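Trypsin-resistant surface T6 protein (PDB 4P0D) forms, as the T6 antigen, the backbone subunit of the surface pili of serotype M6 Streptococcus pyogenes, probably becoming anchored to the cell wall through its sorting signal. Local coordinates at residues V192-D196 / D295-P301; N230-G234 / S246-L252. The protein carries 1 engineered substitution. The contacts are given in a common frame with arbitrary orientation. Where two conformers were deposited one is given. Residues are numbered along the deposited sequence.

Contact 1. Residues V192-D196 / D295-P301; sequences VYVSD and DNLDKKP
Extended strand 192-196 presents Y193 and S195 to irregular segment 295-301, which arches around the Y193 ring. The CA atoms of Y193 and D295 lie 7.1 Å apart, those of S195 and K300 7.2 Å. Y193 (chi1 t, chi2 -70°) points toward the loop. The CA-to-CB bond of D295 points away, and its backbone C lies 4.3 Å from Y193 CE2 at the ring edge. N296 receives the one hydrogen bond between the segments, Y193 OH to N296 O at 2.7 Å; its OD1 accepts weak bonds from D298 N and K299 N where the backbone turns. L297 (m,t) brings CD2 to 4.2 Å from Y193 CE2. K300 lays its CB 3.8 Å from Y193 CE1 and 3.7 Å from S195 OG, its amine leading away to a salt bridge with E281. P301 adds a CH-pi contact, CD 4.0 Å from the Y193 ring centroid, 10° off its normal. Y193 fills the inside of a bend in the hydrophilic connection between strands 276-285 and 307-316. In the Cna-B-like middle domain, whose fold is Ig-like, strand 192-197 runs antiparallel between strands 242-247 and 276-285; N244 bonds S195 OG and L297 O, and F283 packs against P301.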
loop_
_atom_site.group_PDB
_atom_site.type_symbol
_atom_site.label_atom_id
_atom_site.label_comp_id
_atom_site.label_asym_id
_atom_site.label_seq_id
_atom_site.Cartn_x
_atom_site.Cartn_y
_atom_site.Cartn_z
ATOM N N VAL A 192 8.885 -10.475 -7.056
ATOM C CA VAL A 192 9.132 -9.269 -6.240
ATOM C C VAL A 192 8.351 -8.158 -6.919
ATOM O O VAL A 192 8.861 -7.557 -7.855
ATOM C CB VAL A 192 10.623 -8.837 -6.258
ATOM C CG1 VAL A 192 10.847 -7.620 -5.354
ATOM C CG2 VAL A 192 11.542 -9.951 -5.850
ATOM N N TYR A 193 7.124 -7.891 -6.476
ATOM C CA TYR A 193 6.183 -7.084 -7.251
ATOM C C TYR A 193 5.442 -6.068 -6.368
ATOM O O TYR A 193 4.766 -6.459 -5.416
ATOM C CB TYR A 193 5.186 -8.032 -7.903
ATOM C CG TYR A 193 4.269 -7.482 -8.961
ATOM C CD1 TYR A 193 3.243 -6.602 -8.646
ATOM C CD2 TYR A 193 4.373 -7.921 -10.283
ATOM C CE1 TYR A 193 2.375 -6.137 -9.615
ATOM C CE2 TYR A 193 3.523 -7.449 -11.262
ATOM C CZ TYR A 193 2.517 -6.566 -10.917
ATOM O OH TYR A 193 1.667 -6.111 -11.876
ATOM N N VAL A 194 5.534 -4.783 -6.718
ATOM C CA VAL A 194 4.961 -3.700 -5.900
ATOM C C VAL A 194 3.821 -2.967 -6.625
ATOM O O VAL A 194 3.896 -2.690 -7.838
ATOM C CB VAL A 194 6.073 -2.731 -5.405
ATOM C CG1 VAL A 194 5.482 -1.576 -4.586
ATOM C CG2 VAL A 194 7.107 -3.504 -4.588
ATOM N N SER A 195 2.727 -2.723 -5.890
ATOM C CA SER A 195 1.569 -2.007 -6.426
ATOM C C SER A 195 1.058 -0.954 -5.445
ATOM O O SER A 195 1.220 -1.081 -4.227
ATOM C CB SER A 195 0.414 -2.967 -6.744
ATOM O OG SER A 195 0.857 -4.165 -7.363
ATOM N N ASP A 196 0.443 0.090 -5.992
ATOM C CA ASP A 196 -0.416 0.983 -5.214
ATOM C C ASP A 196 -1.506 1.501 -6.117
ATOM O O ASP A 196 -1.344 1.552 -7.343
ATOM C CB ASP A 196 0.393 2.127 -4.597
ATOM C CG ASP A 196 -0.287 2.766 -3.375
ATOM O OD1 ASP A 196 -1.452 2.475 -3.079
ATOM O OD2 ASP A 196 0.352 3.613 -2.729
ATOM N N ASP A 295 5.572 -11.284 -13.445
ATOM C CA ASP A 295 6.004 -9.931 -13.793
ATOM C C ASP A 295 5.087 -9.240 -14.786
ATOM O O ASP A 295 5.506 -8.279 -15.431
ATOM C CB ASP A 295 7.421 -9.997 -14.358
ATOM C CG ASP A 295 7.502 -10.824 -15.634
ATOM O OD1 ASP A 295 6.431 -11.116 -16.236
ATOM O OD2 ASP A 295 8.641 -11.166 -16.026
ATOM N N ASN A 296 3.848 -9.711 -14.934
ATOM C CA ASN A 296 2.908 -9.038 -15.801
ATOM C C ASN A 296 2.540 -7.696 -15.153
ATOM O O ASN A 296 2.007 -7.683 -14.062
ATOM C CB ASN A 296 1.657 -9.898 -15.972
ATOM C CG ASN A 296 0.643 -9.284 -16.915
ATOM O OD1 ASN A 296 0.222 -8.128 -16.749
ATOM N ND2 ASN A 296 0.203 -10.067 -17.880
ATOM N N LEU A 297 2.828 -6.582 -15.819
ATOM C CA LEU A 297 2.595 -5.260 -15.230
ATOM C C LEU A 297 1.208 -4.694 -15.486
ATOM O O LEU A 297 0.847 -3.691 -14.894
ATOM C CB LEU A 297 3.616 -4.273 -15.756
ATOM C CG LEU A 297 5.055 -4.556 -15.372
ATOM C CD1 LEU A 297 5.895 -3.425 -15.923
ATOM C CD2 LEU A 297 5.185 -4.664 -13.862
ATOM N N ASP A 298 0.420 -5.329 -16.352
ATOM C CA ASP A 298 -0.950 -4.884 -16.578
ATOM C C ASP A 298 -1.822 -5.136 -15.366
ATOM O O ASP A 298 -2.783 -4.425 -15.145
ATOM C CB ASP A 298 -1.595 -5.596 -17.774
ATOM C CG ASP A 298 -0.893 -5.294 -19.064
ATOM O OD1 ASP A 298 -0.397 -4.159 -19.191
ATOM O OD2 ASP A 298 -0.807 -6.194 -19.923
ATOM N N LYS A 299 -1.495 -6.158 -14.593
ATOM C CA LYS A 299 -2.402 -6.645 -13.595
ATOM C C LYS A 299 -1.615 -7.368 -12.532
ATOM O O LYS A 299 -0.850 -8.303 -12.826
ATOM C CB LYS A 299 -3.390 -7.619 -14.234
ATOM C CG LYS A 299 -4.474 -8.138 -13.296
ATOM C CD LYS A 299 -5.081 -9.431 -13.835
ATOM C CE LYS A 299 -5.885 -10.173 -12.777
ATOM N NZ LYS A 299 -6.940 -9.303 -12.181
ATOM N N LYS A 300 -1.815 -6.943 -11.296
ATOM C CA LYS A 300 -1.138 -7.572 -10.181
ATOM C C LYS A 300 -1.585 -9.030 -10.050
ATOM O O LYS A 300 -2.672 -9.392 -10.474
ATOM C CB LYS A 300 -1.348 -6.774 -8.904
ATOM C CG LYS A 300 -2.766 -6.749 -8.409
ATOM C CD LYS A 300 -2.971 -5.530 -7.533
ATOM C CE LYS A 300 -4.409 -5.443 -7.054
ATOM N NZ LYS A 300 -4.563 -4.335 -6.072
ATOM N N PRO A 301 -0.720 -9.880 -9.503
ATOM C CA PRO A 301 -1.039 -11.300 -9.454
ATOM C C PRO A 301 -2.134 -11.639 -8.437
ATOM O O PRO A 301 -2.358 -10.877 -7.487
ATOM C CB PRO A 301 0.285 -11.926 -9.015
ATOM C CG PRO A 301 0.928 -10.876 -8.192
ATOM C CD PRO A 301 0.560 -9.578 -8.838
#

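Contact 2. Residues N230-G234 / S246-L252; sequences NTKIG and SFIYDSL
The beginning of hairpin strand 231-238 (residues 231-234) meets the far end of its antiparallel partner, 242-247, which gives way to a turn with helical phi/psi from Y249 to L252. G234 and F247 form a non-hydrogen-bonded pair with CA atoms 3.9 Å apart, and I233 and I248 follow at 5.4 Å. I233 leaves the extended conformation (psi -8°) and G234 is nearly flat (179/-176); a beta carbon on G234 would collide with S246 O and F247 CD1. One backbone hydrogen bond joins the segments, I248 N to I233 O at 2.9 Å and 166°, and the same carbonyl O receives a CA-H...O contact from F247 CA at 3.3 Å. Both strands belong to the Cna-B-like middle domain, the hairpin lying between strands 225-228 and 192-197. Within the turn, S251 (p) donates from OG to I248 O at 2.7 Å, and that OG sits 3.2 Å from I233 CA. Apolar packing centres on I233 (p,t): its CD1 reaches F247 CE1 at 4.2 Å and its CB reaches L252 CD2 at 4.0 Å. Nearer the surface, I248 (m,t) extends CD1 to 3.4 Å from K232 O and 4.1 Å from K232 CD.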
loop_
_atom_site.group_PDB
_atom_site.type_symbol
_atom_site.label_atom_id
_atom_site.label_comp_id
_atom_site.label_asym_id
_atom_site.label_seq_id
_atom_site.Cartn_x
_atom_site.Cartn_y
_atom_site.Cartn_z
ATOM N N ASN A 230 23.571 1.213 -15.277
ATOM C CA ASN A 230 23.383 0.457 -16.524
ATOM C C ASN A 230 22.700 -0.902 -16.322
ATOM O O ASN A 230 22.681 -1.735 -17.229
ATOM C CB ASN A 230 24.712 0.285 -17.316
ATOM C CG ASN A 230 25.120 1.535 -18.077
ATOM O OD1 ASN A 230 24.284 2.352 -18.462
ATOM N ND2 ASN A 230 26.429 1.675 -18.326
ATOM N N THR A 231 22.139 -1.118 -15.143
ATOM C CA THR A 231 21.435 -2.344 -14.822
ATOM C C THR A 231 19.955 -2.058 -14.744
ATOM O O THR A 231 19.534 -1.098 -14.113
ATOM C CB THR A 231 21.895 -2.897 -13.466
ATOM O OG1 THR A 231 23.286 -3.194 -13.530
ATOM C CG2 THR A 231 21.128 -4.155 -13.080
ATOM N N LYS A 232 19.164 -2.898 -15.376
ATOM C CA LYS A 232 17.717 -2.831 -15.218
ATOM C C LYS A 232 17.302 -3.623 -13.970
ATOM O O LYS A 232 17.429 -4.850 -13.935
ATOM C CB LYS A 232 17.047 -3.409 -16.457
ATOM C CG LYS A 232 15.548 -3.222 -16.477
ATOM C CD LYS A 232 14.870 -4.242 -17.375
ATOM C CE LYS A 232 14.718 -3.734 -18.784
ATOM N NZ LYS A 232 13.927 -4.717 -19.588
ATOM N N ILE A 233 16.806 -2.939 -12.944
ATOM C CA ILE A 233 16.419 -3.637 -11.718
ATOM C C ILE A 233 14.919 -3.902 -11.642
ATOM O O ILE A 233 14.447 -4.580 -10.727
ATOM C CB ILE A 233 16.862 -2.898 -10.436
ATOM C CG1 ILE A 233 16.191 -1.525 -10.306
ATOM C CG2 ILE A 233 18.376 -2.771 -10.413
ATOM C CD1 ILE A 233 16.361 -0.888 -8.945
ATOM N N GLY A 234 14.165 -3.346 -12.574
ATOM C CA GLY A 234 12.743 -3.557 -12.598
ATOM C C GLY A 234 12.086 -2.806 -13.739
ATOM O O GLY A 234 12.760 -2.184 -14.556
ATOM N N SER A 246 7.453 -4.348 -11.069
ATOM C CA SER A 246 7.992 -5.679 -10.864
ATOM C C SER A 246 9.497 -5.559 -10.865
ATOM O O SER A 246 10.073 -5.076 -11.842
ATOM C CB SER A 246 7.521 -6.643 -11.970
ATOM O OG SER A 246 8.073 -7.940 -11.785
ATOM N N PHE A 247 10.140 -5.996 -9.786
ATOM C CA PHE A 247 11.607 -5.992 -9.740
ATOM C C PHE A 247 12.187 -7.335 -10.164
ATOM O O PHE A 247 11.499 -8.355 -10.159
ATOM C CB PHE A 247 12.115 -5.661 -8.339
ATOM C CG PHE A 247 11.832 -4.247 -7.894
ATOM C CD1 PHE A 247 12.640 -3.201 -8.308
ATOM C CD2 PHE A 247 10.779 -3.978 -7.030
ATOM C CE1 PHE A 247 12.399 -1.909 -7.888
ATOM C CE2 PHE A 247 10.533 -2.684 -6.600
ATOM C CZ PHE A 247 11.330 -1.650 -7.039
ATOM N N ILE A 248 13.463 -7.305 -10.534
ATOM C CA ILE A 248 14.209 -8.482 -10.930
ATOM C C ILE A 248 15.064 -8.921 -9.748
ATOM O O ILE A 248 16.140 -8.349 -9.492
ATOM C CB ILE A 248 15.087 -8.169 -12.167
ATOM C CG1 ILE A 248 14.202 -7.577 -13.271
ATOM C CG2 ILE A 248 15.851 -9.418 -12.614
ATOM C CD1 ILE A 248 14.967 -7.135 -14.509
ATOM N N TYR A 249 14.581 -9.942 -9.031
ATOM C CA TYR A 249 15.164 -10.343 -7.727
ATOM C C TYR A 249 16.680 -10.393 -7.707
ATOM O O TYR A 249 17.330 -9.799 -6.831
ATOM C CB TYR A 249 14.621 -11.701 -7.268
ATOM C CG TYR A 249 15.154 -12.146 -5.924
ATOM C CD1 TYR A 249 14.574 -11.692 -4.740
ATOM C CD2 TYR A 249 16.223 -13.039 -5.827
ATOM C CE1 TYR A 249 15.046 -12.086 -3.520
ATOM C CE2 TYR A 249 16.712 -13.450 -4.599
ATOM C CZ TYR A 249 16.113 -12.976 -3.448
ATOM O OH TYR A 249 16.546 -13.381 -2.213
ATOM N N ASP A 250 17.241 -11.112 -8.673
ATOM C CA ASP A 250 18.683 -11.320 -8.727
ATOM C C ASP A 250 19.447 -9.989 -8.852
ATOM O O ASP A 250 20.499 -9.830 -8.217
ATOM C CB ASP A 250 19.057 -12.310 -9.839
ATOM C CG ASP A 250 18.599 -13.738 -9.533
ATOM O OD1 ASP A 250 18.420 -14.076 -8.351
ATOM O OD2 ASP A 250 18.422 -14.534 -10.475
ATOM N N SER A 251 18.899 -9.033 -9.613
ATOM C CA SER A 251 19.552 -7.731 -9.825
ATOM C C SER A 251 19.611 -6.838 -8.577
ATOM O O SER A 251 20.343 -5.847 -8.554
ATOM C CB SER A 251 18.843 -6.951 -10.941
ATOM O OG SER A 251 17.656 -6.331 -10.457
ATOM N N LEU A 252 18.822 -7.167 -7.557
ATOM C CA LEU A 252 18.763 -6.349 -6.338
ATOM C C LEU A 252 19.925 -6.578 -5.379
ATOM O O LEU A 252 20.177 -5.743 -4.498
ATOM C CB LEU A 252 17.434 -6.543 -5.613
ATOM C CG LEU A 252 16.160 -6.202 -6.394
ATOM C CD1 LEU A 252 14.931 -6.346 -5.503
ATOM C CD2 LEU A 252 16.221 -4.804 -6.998
#

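Strand 192-197 comes first along the chain; its loop partner follows only after several further strands. Contact 2 opens at 230-234 and closes a short loop at 246-252, with 11 residues between; only later does segment 295-301 return to close the 98-residue loop of contact 1. The smaller loop therefore lies wholly within the larger, without crossing. The centres of the two contacts are about 14 Å apart, and the contacts touch: V192 O and F247 N, 2.8 Å apart, probably hydrogen-bond, and L297 CD2 packs 3.6 Å from S246 CB. Strand 242-247, one arm of the contact 2 hairpin, lies between strand 231-238 and the contact 1 strand 192-197, joining the two in one sheet.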